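Long-range contacts in tyrosine-protein phosphatase YwqE (Bacillus subtilis, PDB 3QY7), which removes phosphate from phosphotyrosine-containing proteins as a manganese-dependent tyrosine phosphatase with a barrel fold of the polymerase and histidinol phosphatase (PHP) type: residues A[25-30]-A[67-72]; A[100-105]-A[229-234]; A[157-162]-A[235-240]. All coordinates share one frame; numbering follows the deposited sequence.

Contact 1 joins helix 19-31 to the turn that follows helix 52-68, at the surface and well away from the other two: its centre lies about 23 Å from that of contact 2 and about 29 Å from that of contact 3. Contacts 2 and 3 are neighbours, with centres about 11 Å apart, and the chain runs directly from residues 229-234 into 235-240. Their junction is tied by Tyr104 OH, 2.6 Å from Gln235 O, a probable hydrogen bond, and both reach the same parallel sheet. No contact includes a metal ligand, and the side chain of Leu231 is about 14 Å from an iron ion. Strand 104-108 nevertheless ends in the ligand Glu108, while Gln161 OE1 hydrogen-bonds to the iron ligand His5.

Contact 1. Residues A[25-30]-A[67-72]; sequences MARAAV and IKEDIP
The backbones pass at side-chain distance, with Arg27 CA 6.8 Å from Ile71 CA and Val30 CA 7.1 Å from Pro72 CA, as the turn after helix 52-68 runs beside helix 19-31. Ile71 carries most of the apolar contact by using both of its branches. Its CG2 lies 3.9 Å from Val30 CG2 and also approaches the methyl of Ala26, whose small size lets the loop come close to the helix. The longer branch goes to Arg27: CG1 stands anti to the carbonyl carbon (chi1 -59°), and its terminal CD1 packs 3.8 Å from Arg27 CG, the two side chains crossing at about a right angle. Pro72 extends the apolar patch, its CD lying 4.1 Å from Val30 CG2.

Strands 2-3 and 36-38, which precede these helices, are neighbours in one parallel sheet; the contact lies where two consecutive outer helices of the TIM-like barrel come together, made here by the turn after the second. Helix 52-68 ends in a Schellman motif, in which Asp70 takes a positive phi of 60°, and the chain then turns back toward strand 74-76; Ile71 and Pro72 lie on that return. Leu66 touches both Ala26 and Ile71, extending the apolar seam along helix 52-68.

A polar pair, with a water, flanks the apolar patch. The extended Arg27 chain brings its guanidinium past Ile71 to Glu69, giving a long salt bridge of 4.0 Å from NH2 to OE1, with the two flat groups 87° apart. Water 1 adds a bridge, accepting from Arg27 NH2 and donating to Glu69 O at 2.7 Å. The stronger partners are Glu24 for Arg27 and Arg65 for Glu69, both salt bridges.

Contact 2. Residues A[100-105]-A[229-234]; sequences NDTKYI and ELLLRN
The Schellman turn that ends helix 219-232 meets the loop leading into strand 104-108, and Asn234 at the turn makes the main polar link to Lys103. Asparagine suits the place because it tolerates the positive phi (63°) and brings a side-chain acceptor. With CG anti to the backbone N, its OD1 accepts from Lys103 N at 2.8 Å; the N-H points nearly straight at the oxygen (162°), although the donor sits 38° out of the carbonyl plane. Water 2 adds a second link, accepting from Lys103 NZ and donating to Asn234 O. Thr102 forms an ST turn, its OG1 accepting from Tyr104 N at 3.1 Å and also hydrogen-bonding to Leu99 O, while its methyl CG2 rests 3.3 Å from Leu231 O.

Deeper in, Leu231 and Tyr104 slide past each other in opposite directions. Leu231 CD1 lies 3.6 Å from Tyr104 CB, and Leu231 CB stands over one face of the ring toward its rim; Lys103 CG lies over the opposite face. At the start of the loop, Asn100 ND2 touches Leu232 CD1 at 3.4 Å and makes a weak hydrogen bond to Leu232 O. Leu231 also touches Ile38 and Leu232 touches Ile2, both in one parallel sheet, while Tyr104 belongs to the other; the last turn meets both, as the last helix of a TIM-like barrel packed against its strands.

Contact 3. Residues A[157-162]-A[235-240]; sequences GAASQI and QTIFRQ
Ile237 makes the first touch, reaching Ala159 at the start of strand 159-163. Its CG1 lies between the backbone N and carbonyl carbon (chi1 53°), and the terminal CD1 meets Ala159 CB at 3.8 Å. The long, branched side chain spans the gap between the two backbones, while the alanine methyl takes little room; Phe190 of the next strand also touches Ile237. The chain that follows helix 219-232 thus lies as an irregular strap against the parallel barrel sheet, beside the point where helix 148-155 turns into strand 159-163. That turn is a Schellman motif closed by Gly157, whose phi of 121° calls for glycine.

Two residues on, Arg239 points its side chain at the carbonyls of this turn. The chain bends at chi3 (88°), turning NE out of line; the guanidinium has Ala158 O at its edge, near its plane. NH2 donates to it over a modelled 2.4 Å, too short to be taken literally, and makes a weak hydrogen bond to Val154 O. Arginine suits the place because its guanidinium can face loop and helix carbonyls together, and the nearby helix C-terminus would probably favour its positive charge. Gly157 O lies 3.4 Å from Arg239 NH1.

Contact 1. Residues A[25-30]-A[67-72]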
ATOM      1  N   MET A  25       9.723  -5.546 -13.609  1.00 13.61           N
ATOM      2  CA  MET A  25       8.647  -4.858 -12.912  1.00 12.57           C
ATOM      3  C   MET A  25       8.792  -3.358 -13.067  1.00 12.55           C
ATOM      4  O   MET A  25       7.801  -2.661 -13.288  1.00 13.09           O
ATOM      5  CB  MET A  25       8.604  -5.251 -11.429  1.00 12.09           C
ATOM      6  CG  MET A  25       8.204  -6.710 -11.217  1.00 12.48           C
ATOM      7  SD  MET A  25       8.388  -7.254  -9.500  1.00 13.22           S
ATOM      8  CE  MET A  25       7.099  -6.330  -8.664  1.00 13.55           C
ATOM      9  N   ALA A  26      10.026  -2.858 -12.953  1.00 12.36           N
ATOM     10  CA  ALA A  26      10.258  -1.431 -13.124  1.00 12.30           C
ATOM     11  C   ALA A  26       9.833  -0.924 -14.516  1.00 12.45           C
ATOM     12  O   ALA A  26       9.198   0.129 -14.626  1.00 12.43           O
ATOM     13  CB  ALA A  26      11.696  -1.104 -12.854  1.00 12.55           C
ATOM     14  N   ARG A  27      10.166  -1.691 -15.560  1.00 12.35           N
ATOM     15  CA  ARG A  27       9.789  -1.308 -16.920  1.00 13.48           C
ATOM     16  C   ARG A  27       8.264  -1.238 -17.038  1.00 12.79           C
ATOM     17  O   ARG A  27       7.722  -0.304 -17.643  1.00 13.58           O
ATOM     18  CB  ARG A  27      10.373  -2.259 -17.974  1.00 13.96           C
ATOM     19  CG  ARG A  27      11.879  -2.198 -18.101  1.00 18.42           C
ATOM     20  CD  ARG A  27      12.385  -2.872 -19.372  1.00 23.48           C
ATOM     21  NE  ARG A  27      13.846  -2.804 -19.436  1.00 27.43           N
ATOM     22  CZ  ARG A  27      14.660  -3.849 -19.299  1.00 29.40           C
ATOM     23  NH1 ARG A  27      14.168  -5.071 -19.110  1.00 29.94           N
ATOM     24  NH2 ARG A  27      15.978  -3.675 -19.362  1.00 30.89           N
ATOM     25  N   ALA A  28       7.581  -2.201 -16.427  1.00 12.29           N
ATOM     26  CA  ALA A  28       6.113  -2.222 -16.453  1.00 12.02           C
ATOM     27  C   ALA A  28       5.538  -1.023 -15.718  1.00 12.12           C
ATOM     28  O   ALA A  28       4.580  -0.399 -16.185  1.00 12.32           O
ATOM     29  CB  ALA A  28       5.591  -3.490 -15.860  1.00 11.44           C
ATOM     30  N   ALA A  29       6.124  -0.704 -14.561  1.00 11.56           N
ATOM     31  CA  ALA A  29       5.725   0.462 -13.782  1.00 11.82           C
ATOM     32  C   ALA A  29       5.818   1.731 -14.613  1.00 12.21           C
ATOM     33  O   ALA A  29       4.891   2.531 -14.638  1.00 12.17           O
ATOM     34  CB  ALA A  29       6.574   0.583 -12.498  1.00 11.39           C
ATOM     35  N   VAL A  30       6.924   1.881 -15.342  1.00 12.54           N
ATOM     36  CA  VAL A  30       7.141   3.066 -16.140  1.00 13.33           C
ATOM     37  C   VAL A  30       6.088   3.147 -17.255  1.00 13.18           C
ATOM     38  O   VAL A  30       5.542   4.224 -17.510  1.00 12.32           O
ATOM     39  CB  VAL A  30       8.567   3.084 -16.721  1.00 12.87           C
ATOM     40  CG1 VAL A  30       8.685   4.080 -17.858  1.00 13.41           C
ATOM     41  CG2 VAL A  30       9.592   3.418 -15.623  1.00 12.26           C
ATOM     42  N   ILE A  67      19.478   2.853 -13.067  1.00 13.59           N
ATOM     43  CA  ILE A  67      20.259   3.860 -13.780  1.00 14.06           C
ATOM     44  C   ILE A  67      21.103   3.162 -14.851  1.00 14.76           C
ATOM     45  O   ILE A  67      21.102   3.566 -16.003  1.00 14.55           O
ATOM     46  CB  ILE A  67      21.134   4.693 -12.807  1.00 13.91           C
ATOM     47  CG1 ILE A  67      20.249   5.623 -11.970  1.00 14.41           C
ATOM     48  CG2 ILE A  67      22.137   5.527 -13.568  1.00 15.02           C
ATOM     49  CD1 ILE A  67      20.943   6.175 -10.728  1.00 17.94           C
ATOM     50  N   LYS A  68      21.738   2.057 -14.480  1.00 15.64           N
ATOM     51  CA  LYS A  68      22.527   1.266 -15.428  1.00 16.36           C
ATOM     52  C   LYS A  68      21.694   0.869 -16.650  1.00 16.09           C
ATOM     53  O   LYS A  68      22.170   0.945 -17.796  1.00 17.57           O
ATOM     54  CB  LYS A  68      23.080   0.025 -14.725  1.00 16.68           C
ATOM     55  CG  LYS A  68      23.697  -1.027 -15.637  1.00 19.74           C
ATOM     56  CD  LYS A  68      24.013  -2.292 -14.826  1.00 23.99           C
ATOM     57  CE  LYS A  68      24.906  -3.257 -15.599  1.00 25.98           C
ATOM     58  NZ  LYS A  68      24.894  -4.625 -14.987  1.00 28.62           N
ATOM     59  N   GLU A  69      20.437   0.490 -16.407  1.00 15.64           N
ATOM     60  CA  GLU A  69      19.538   0.040 -17.454  1.00 15.85           C
ATOM     61  C   GLU A  69      18.751   1.157 -18.141  1.00 15.04           C
ATOM     62  O   GLU A  69      17.899   0.880 -18.986  1.00 14.74           O
ATOM     63  CB  GLU A  69      18.553  -0.998 -16.886  1.00 16.42           C
ATOM     64  CG  GLU A  69      19.186  -2.272 -16.282  1.00 18.33           C
ATOM     65  CD  GLU A  69      20.014  -3.097 -17.266  1.00 24.02           C
ATOM     66  OE1 GLU A  69      19.791  -3.003 -18.494  1.00 26.07           O
ATOM     67  OE2 GLU A  69      20.908  -3.837 -16.797  1.00 26.32           O
ATOM     68  N   ASP A  70      19.013   2.406 -17.750  1.00 14.11           N
ATOM     69  CA  ASP A  70      18.347   3.580 -18.315  1.00 14.04           C
ATOM     70  C   ASP A  70      16.825   3.588 -18.123  1.00 13.80           C
ATOM     71  O   ASP A  70      16.070   3.990 -19.016  1.00 14.08           O
ATOM     72  CB  ASP A  70      18.683   3.739 -19.804  1.00 14.25           C
ATOM     73  CG  ASP A  70      18.536   5.170 -20.275  1.00 17.92           C
ATOM     74  OD1 ASP A  70      18.863   6.083 -19.491  1.00 16.52           O
ATOM     75  OD2 ASP A  70      18.057   5.396 -21.408  1.00 21.37           O
ATOM     76  N   ILE A  71      16.395   3.156 -16.945  1.00 12.78           N
ATOM     77  CA  ILE A  71      14.964   3.100 -16.604  1.00 12.48           C
ATOM     78  C   ILE A  71      14.611   4.258 -15.659  1.00 12.46           C
ATOM     79  O   ILE A  71      15.191   4.367 -14.576  1.00 11.61           O
ATOM     80  CB  ILE A  71      14.590   1.743 -15.974  1.00 12.32           C
ATOM     81  CG1 ILE A  71      14.914   0.602 -16.954  1.00 12.96           C
ATOM     82  CG2 ILE A  71      13.093   1.753 -15.546  1.00 12.56           C
ATOM     83  CD1 ILE A  71      14.906  -0.786 -16.340  1.00 14.29           C
ATOM     84  N   PRO A  72      13.664   5.138 -16.065  1.00 12.53           N
ATOM     85  CA  PRO A  72      13.359   6.331 -15.260  1.00 12.88           C
ATOM     86  C   PRO A  72      12.391   6.003 -14.119  1.00 13.16           C
ATOM     87  O   PRO A  72      11.230   6.385 -14.148  1.00 13.52           O
ATOM     88  CB  PRO A  72      12.730   7.281 -16.280  1.00 13.02           C
ATOM     89  CG  PRO A  72      12.122   6.369 -17.308  1.00 12.47           C
ATOM     90  CD  PRO A  72      12.909   5.111 -17.332  1.00 13.38           C
TER
HETATM   91  O   HOH W   1      16.184  -0.777 -20.312  1.00 41.06           O

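Contact 2. Residues A[100-105]-A[229-234]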
ATOM      1  N   ASN A 100       8.662   5.637   3.063  1.00 10.74           N
ATOM      2  CA  ASN A 100       9.595   6.703   2.759  1.00 11.04           C
ATOM      3  C   ASN A 100       9.962   7.541   3.985  1.00 11.75           C
ATOM      4  O   ASN A 100      10.145   8.757   3.884  1.00 11.93           O
ATOM      5  CB  ASN A 100       9.050   7.607   1.633  1.00 11.11           C
ATOM      6  CG  ASN A 100      10.109   8.549   1.099  1.00 12.66           C
ATOM      7  OD1 ASN A 100      11.268   8.183   1.028  1.00 13.76           O
ATOM      8  ND2 ASN A 100       9.707   9.770   0.733  1.00 11.97           N
ATOM      9  N   ASP A 101      10.038   6.892   5.143  1.00 12.80           N
ATOM     10  CA  ASP A 101      10.389   7.589   6.397  1.00 14.25           C
ATOM     11  C   ASP A 101       9.421   8.719   6.774  1.00 14.32           C
ATOM     12  O   ASP A 101       9.779   9.619   7.534  1.00 16.08           O
ATOM     13  CB  ASP A 101      11.829   8.135   6.316  1.00 14.27           C
ATOM     14  CG  ASP A 101      12.863   7.046   6.186  1.00 17.40           C
ATOM     15  OD1 ASP A 101      13.752   7.187   5.310  1.00 17.35           O
ATOM     16  OD2 ASP A 101      12.789   6.033   6.928  1.00 19.51           O
ATOM     17  N   THR A 102       8.202   8.685   6.242  1.00 13.01           N
ATOM     18  CA  THR A 102       7.176   9.670   6.576  1.00 12.51           C
ATOM     19  C   THR A 102       6.344   9.216   7.768  1.00 12.40           C
ATOM     20  O   THR A 102       6.617   8.187   8.364  1.00 12.50           O
ATOM     21  CB  THR A 102       6.207   9.894   5.406  1.00 12.30           C
ATOM     22  OG1 THR A 102       5.402   8.707   5.232  1.00 12.87           O
ATOM     23  CG2 THR A 102       6.977  10.231   4.125  1.00 13.60           C
ATOM     24  N   LYS A 103       5.303   9.984   8.082  1.00 12.45           N
ATOM     25  CA  LYS A 103       4.399   9.634   9.167  1.00 13.27           C
ATOM     26  C   LYS A 103       3.452   8.500   8.814  1.00 13.30           C
ATOM     27  O   LYS A 103       2.719   8.041   9.676  1.00 13.54           O
ATOM     28  CB  LYS A 103       3.583  10.847   9.589  1.00 13.46           C
ATOM     29  CG  LYS A 103       2.463  11.230   8.639  1.00 16.45           C
ATOM     30  CD  LYS A 103       1.707  12.430   9.154  1.00 20.34           C
ATOM     31  CE  LYS A 103       2.514  13.683   8.989  1.00 23.04           C
ATOM     32  NZ  LYS A 103       1.892  14.794   9.783  1.00 25.70           N
ATOM     33  N   TYR A 104       3.449   8.081   7.549  1.00 12.40           N
ATOM     34  CA  TYR A 104       2.532   7.033   7.088  1.00 12.64           C
ATOM     35  C   TYR A 104       3.179   5.665   7.210  1.00 12.44           C
ATOM     36  O   TYR A 104       4.297   5.457   6.756  1.00 13.69           O
ATOM     37  CB  TYR A 104       2.115   7.304   5.640  1.00 11.51           C
ATOM     38  CG  TYR A 104       1.349   8.595   5.512  1.00 11.65           C
ATOM     39  CD1 TYR A 104      -0.033   8.624   5.665  1.00 12.45           C
ATOM     40  CD2 TYR A 104       2.021   9.806   5.314  1.00 12.43           C
ATOM     41  CE1 TYR A 104      -0.737   9.817   5.578  1.00 12.95           C
ATOM     42  CE2 TYR A 104       1.331  11.008   5.223  1.00 11.98           C
ATOM     43  CZ  TYR A 104      -0.046  11.008   5.359  1.00 14.60           C
ATOM     44  OH  TYR A 104      -0.743  12.187   5.284  1.00 16.92           O
ATOM     45  N   ILE A 105       2.479   4.725   7.838  1.00 12.47           N
ATOM     46  CA  ILE A 105       3.035   3.406   8.067  1.00 12.87           C
ATOM     47  C   ILE A 105       2.054   2.382   7.520  1.00 12.21           C
ATOM     48  O   ILE A 105       0.845   2.508   7.757  1.00 12.48           O
ATOM     49  CB  ILE A 105       3.365   3.158   9.584  1.00 14.26           C
ATOM     50  CG1 ILE A 105       3.910   1.754   9.829  1.00 15.68           C
ATOM     51  CG2 ILE A 105       2.205   3.536  10.498  1.00 16.02           C
ATOM     52  CD1 ILE A 105       4.368   1.512  11.272  1.00 19.64           C
ATOM     53  N   GLU A 229       1.244  11.700  -3.579  1.00 13.15           N
ATOM     54  CA  GLU A 229       2.186  12.829  -3.631  1.00 13.36           C
ATOM     55  C   GLU A 229       2.252  13.520  -2.272  1.00 12.88           C
ATOM     56  O   GLU A 229       3.338  13.887  -1.793  1.00 14.21           O
ATOM     57  CB  GLU A 229       1.796  13.852  -4.719  1.00 13.44           C
ATOM     58  CG  GLU A 229       1.818  13.352  -6.151  1.00 15.85           C
ATOM     59  CD  GLU A 229       3.198  13.403  -6.833  1.00 17.05           C
ATOM     60  OE1 GLU A 229       3.275  12.967  -8.000  1.00 20.37           O
ATOM     61  OE2 GLU A 229       4.192  13.854  -6.227  1.00 20.81           O
ATOM     62  N   LEU A 230       1.093  13.699  -1.633  1.00 11.80           N
ATOM     63  CA  LEU A 230       1.074  14.279  -0.293  1.00 11.80           C
ATOM     64  C   LEU A 230       1.816  13.405   0.699  1.00 12.67           C
ATOM     65  O   LEU A 230       2.599  13.901   1.510  1.00 12.50           O
ATOM     66  CB  LEU A 230      -0.366  14.543   0.200  1.00 11.62           C
ATOM     67  CG  LEU A 230      -1.151  15.588  -0.589  1.00 13.33           C
ATOM     68  CD1 LEU A 230      -2.616  15.467  -0.237  1.00 12.04           C
ATOM     69  CD2 LEU A 230      -0.628  17.011  -0.328  1.00 12.45           C
ATOM     70  N   LEU A 231       1.577  12.097   0.631  1.00 11.35           N
ATOM     71  CA  LEU A 231       2.288  11.143   1.473  1.00 12.22           C
ATOM     72  C   LEU A 231       3.796  11.250   1.251  1.00 12.94           C
ATOM     73  O   LEU A 231       4.551  11.324   2.196  1.00 12.00           O
ATOM     74  CB  LEU A 231       1.795   9.715   1.198  1.00 12.53           C
ATOM     75  CG  LEU A 231       2.528   8.584   1.905  1.00 11.88           C
ATOM     76  CD1 LEU A 231       1.612   7.374   2.120  1.00 11.71           C
ATOM     77  CD2 LEU A 231       3.808   8.163   1.186  1.00 13.11           C
ATOM     78  N   LEU A 232       4.236  11.254   0.013  1.00 14.29           N
ATOM     79  CA  LEU A 232       5.649  11.301  -0.266  1.00 15.82           C
ATOM     80  C   LEU A 232       6.335  12.466   0.399  1.00 16.98           C
ATOM     81  O   LEU A 232       7.442  12.294   0.892  1.00 17.05           O
ATOM     82  CB  LEU A 232       5.915  11.302  -1.769  1.00 16.45           C
ATOM     83  CG  LEU A 232       7.363  10.973  -2.137  1.00 18.99           C
ATOM     84  CD1 LEU A 232       7.589   9.529  -1.857  1.00 21.11           C
ATOM     85  CD2 LEU A 232       7.592  11.183  -3.555  1.00 20.72           C
ATOM     86  N   ARG A 233       5.658  13.621   0.393  1.00 16.90           N
ATOM     87  CA  ARG A 233       6.126  14.901   0.948  1.00 17.93           C
ATOM     88  C   ARG A 233       5.891  15.019   2.458  1.00 17.85           C
ATOM     89  O   ARG A 233       6.219  16.045   3.056  1.00 18.64           O
ATOM     90  CB  ARG A 233       5.408  16.082   0.275  1.00 18.41           C
ATOM     91  CG  ARG A 233       5.734  16.326  -1.194  1.00 22.03           C
ATOM     92  CD  ARG A 233       4.841  17.420  -1.782  1.00 25.22           C
ATOM     93  NE  ARG A 233       5.242  17.784  -3.144  1.00 30.36           N
ATOM     94  CZ  ARG A 233       6.142  18.727  -3.443  1.00 31.15           C
ATOM     95  NH1 ARG A 233       6.736  19.424  -2.482  1.00 31.99           N
ATOM     96  NH2 ARG A 233       6.439  18.979  -4.709  1.00 31.33           N
ATOM     97  N   ASN A 234       5.326  13.974   3.054  1.00 16.88           N
ATOM     98  CA  ASN A 234       4.976  13.939   4.478  1.00 16.29           C
ATOM     99  C   ASN A 234       3.929  14.988   4.860  1.00 16.32           C
ATOM    100  O   ASN A 234       3.899  15.488   5.992  1.00 16.24           O
ATOM    101  CB  ASN A 234       6.222  14.036   5.366  1.00 15.85           C
ATOM    102  CG  ASN A 234       5.975  13.515   6.771  1.00 15.63           C
ATOM    103  OD1 ASN A 234       5.167  12.611   6.986  1.00 14.61           O
ATOM    104  ND2 ASN A 234       6.642  14.115   7.739  1.00 17.52           N
TER
HETATM  105  O   HOH W   2       2.299  16.494   7.891  1.00 32.38           O

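Contact 3. Residues A[157-162]-A[235-240]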
ATOM      1  N   GLY A 157      -9.451   7.656  12.419  1.00 16.60           N
ATOM      2  CA  GLY A 157      -8.238   8.319  11.935  1.00 15.47           C
ATOM      3  C   GLY A 157      -7.314   7.509  11.041  1.00 15.20           C
ATOM      4  O   GLY A 157      -6.346   8.050  10.509  1.00 15.69           O
ATOM      5  N   ALA A 158      -7.631   6.232  10.849  1.00 14.66           N
ATOM      6  CA  ALA A 158      -6.832   5.370   9.977  1.00 13.80           C
ATOM      7  C   ALA A 158      -7.095   5.757   8.539  1.00 13.78           C
ATOM      8  O   ALA A 158      -8.166   6.247   8.189  1.00 13.47           O
ATOM      9  CB  ALA A 158      -7.200   3.914  10.190  1.00 14.78           C
ATOM     10  N   ALA A 159      -6.074   5.567   7.710  1.00 12.95           N
ATOM     11  CA  ALA A 159      -6.262   5.615   6.257  1.00 12.30           C
ATOM     12  C   ALA A 159      -6.215   4.202   5.705  1.00 12.14           C
ATOM     13  O   ALA A 159      -5.797   3.269   6.390  1.00 11.26           O
ATOM     14  CB  ALA A 159      -5.146   6.471   5.625  1.00 12.77           C
ATOM     15  N   SER A 160      -6.625   4.029   4.448  1.00 11.88           N
ATOM     16  CA  SER A 160      -6.447   2.717   3.817  1.00 12.26           C
ATOM     17  C   SER A 160      -6.084   2.809   2.333  1.00 10.99           C
ATOM     18  O   SER A 160      -6.334   3.824   1.679  1.00 11.67           O
ATOM     19  CB  SER A 160      -7.666   1.797   4.041  1.00 13.79           C
ATOM     20  OG  SER A 160      -8.699   2.034   3.109  1.00 15.05           O
ATOM     21  N   GLN A 161      -5.515   1.724   1.839  1.00 10.93           N
ATOM     22  CA  GLN A 161      -4.993   1.649   0.476  1.00 10.56           C
ATOM     23  C   GLN A 161      -5.584   0.428  -0.221  1.00 11.02           C
ATOM     24  O   GLN A 161      -5.408  -0.714   0.226  1.00 11.09           O
ATOM     25  CB  GLN A 161      -3.456   1.598   0.529  1.00 10.22           C
ATOM     26  CG  GLN A 161      -2.797   1.072  -0.758  1.00 11.04           C
ATOM     27  CD  GLN A 161      -2.510  -0.408  -0.696  1.00  9.91           C
ATOM     28  OE1 GLN A 161      -1.983  -0.911   0.293  1.00 11.98           O
ATOM     29  NE2 GLN A 161      -2.805  -1.121  -1.794  1.00 10.53           N
ATOM     30  N   ILE A 162      -6.284   0.697  -1.319  1.00 10.39           N
ATOM     31  CA  ILE A 162      -6.886  -0.330  -2.150  1.00 11.21           C
ATOM     32  C   ILE A 162      -5.890  -0.781  -3.211  1.00 11.08           C
ATOM     33  O   ILE A 162      -4.987  -0.030  -3.590  1.00 10.67           O
ATOM     34  CB  ILE A 162      -8.204   0.165  -2.783  1.00 10.94           C
ATOM     35  CG1 ILE A 162      -9.074  -1.021  -3.207  1.00 14.09           C
ATOM     36  CG2 ILE A 162      -7.972   1.175  -3.927  1.00 11.21           C
ATOM     37  CD1 ILE A 162     -10.474  -0.862  -2.725  1.00 17.55           C
ATOM     38  N   GLN A 235       3.076  15.310   3.897  1.00 16.41           N
ATOM     39  CA  GLN A 235       1.938  16.200   4.102  1.00 17.12           C
ATOM     40  C   GLN A 235       0.712  15.415   4.548  1.00 16.35           C
ATOM     41  O   GLN A 235       0.692  14.195   4.489  1.00 16.87           O
ATOM     42  CB  GLN A 235       1.600  16.955   2.809  1.00 17.64           C
ATOM     43  CG  GLN A 235       2.656  17.953   2.369  1.00 22.26           C
ATOM     44  CD  GLN A 235       2.983  18.941   3.447  1.00 26.43           C
ATOM     45  OE1 GLN A 235       4.030  18.845   4.086  1.00 30.16           O
ATOM     46  NE2 GLN A 235       2.084  19.893   3.676  1.00 27.92           N
ATOM     47  N   THR A 236      -0.312  16.133   4.978  1.00 16.06           N
ATOM     48  CA  THR A 236      -1.547  15.508   5.411  1.00 15.79           C
ATOM     49  C   THR A 236      -2.402  15.176   4.190  1.00 15.10           C
ATOM     50  O   THR A 236      -2.636  16.042   3.356  1.00 15.02           O
ATOM     51  CB  THR A 236      -2.295  16.439   6.375  1.00 15.85           C
ATOM     52  OG1 THR A 236      -1.453  16.707   7.506  1.00 18.57           O
ATOM     53  CG2 THR A 236      -3.609  15.797   6.850  1.00 17.06           C
ATOM     54  N   ILE A 237      -2.829  13.910   4.065  1.00 14.28           N
ATOM     55  CA  ILE A 237      -3.681  13.470   2.959  1.00 14.51           C
ATOM     56  C   ILE A 237      -5.079  14.086   3.026  1.00 15.15           C
ATOM     57  O   ILE A 237      -5.524  14.539   4.099  1.00 16.00           O
ATOM     58  CB  ILE A 237      -3.810  11.927   2.894  1.00 14.72           C
ATOM     59  CG1 ILE A 237      -4.261  11.351   4.243  1.00 14.40           C
ATOM     60  CG2 ILE A 237      -2.475  11.294   2.485  1.00 13.64           C
ATOM     61  CD1 ILE A 237      -4.979   9.998   4.129  1.00 15.39           C
ATOM     62  N   PHE A 238      -5.764  14.090   1.881  1.00 15.55           N
ATOM     63  CA  PHE A 238      -7.121  14.612   1.797  1.00 15.99           C
ATOM     64  C   PHE A 238      -8.121  13.495   2.008  1.00 16.95           C
ATOM     65  O   PHE A 238      -8.006  12.404   1.431  1.00 16.59           O
ATOM     66  CB  PHE A 238      -7.379  15.303   0.459  1.00 15.92           C
ATOM     67  CG  PHE A 238      -6.430  16.433   0.158  1.00 14.73           C
ATOM     68  CD1 PHE A 238      -6.037  16.687  -1.150  1.00 14.15           C
ATOM     69  CD2 PHE A 238      -5.939  17.253   1.186  1.00 15.86           C
ATOM     70  CE1 PHE A 238      -5.168  17.739  -1.442  1.00 14.54           C
ATOM     71  CE2 PHE A 238      -5.063  18.297   0.902  1.00 15.79           C
ATOM     72  CZ  PHE A 238      -4.680  18.534  -0.420  1.00 15.35           C
ATOM     73  N   ARG A 239      -9.111  13.783   2.841  1.00 18.08           N
ATOM     74  CA  ARG A 239     -10.129  12.809   3.183  1.00 19.74           C
ATOM     75  C   ARG A 239     -11.503  13.397   2.934  1.00 20.45           C
ATOM     76  O   ARG A 239     -11.717  14.607   3.057  1.00 21.50           O
ATOM     77  CB  ARG A 239     -10.002  12.397   4.659  1.00 20.15           C
ATOM     78  CG  ARG A 239      -8.626  11.856   5.030  1.00 22.66           C
ATOM     79  CD  ARG A 239      -8.366  11.884   6.533  1.00 26.65           C
ATOM     80  NE  ARG A 239      -8.834  10.662   7.157  1.00 30.20           N
ATOM     81  CZ  ARG A 239      -8.061   9.675   7.608  1.00 26.93           C
ATOM     82  NH1 ARG A 239      -6.735   9.727   7.560  1.00 27.71           N
ATOM     83  NH2 ARG A 239      -8.645   8.620   8.129  1.00 27.65           N
ATOM     84  N   GLN A 240     -12.431  12.520   2.578  1.00 21.19           N
ATOM     85  CA  GLN A 240     -13.845  12.870   2.533  1.00 21.95           C
ATOM     86  C   GLN A 240     -14.529  12.184   3.734  1.00 21.66           C
ATOM     87  O   GLN A 240     -13.977  11.219   4.302  1.00 20.30           O
ATOM     88  CB  GLN A 240     -14.466  12.453   1.191  1.00 22.78           C
ATOM     89  CG  GLN A 240     -13.886  13.161  -0.049  1.00 25.25           C
ATOM     90  CD  GLN A 240     -14.155  14.660  -0.098  1.00 29.17           C
ATOM     91  OE1 GLN A 240     -13.287  15.442  -0.503  1.00 31.94           O
ATOM     92  NE2 GLN A 240     -15.355  15.069   0.307  1.00 30.40           N
TER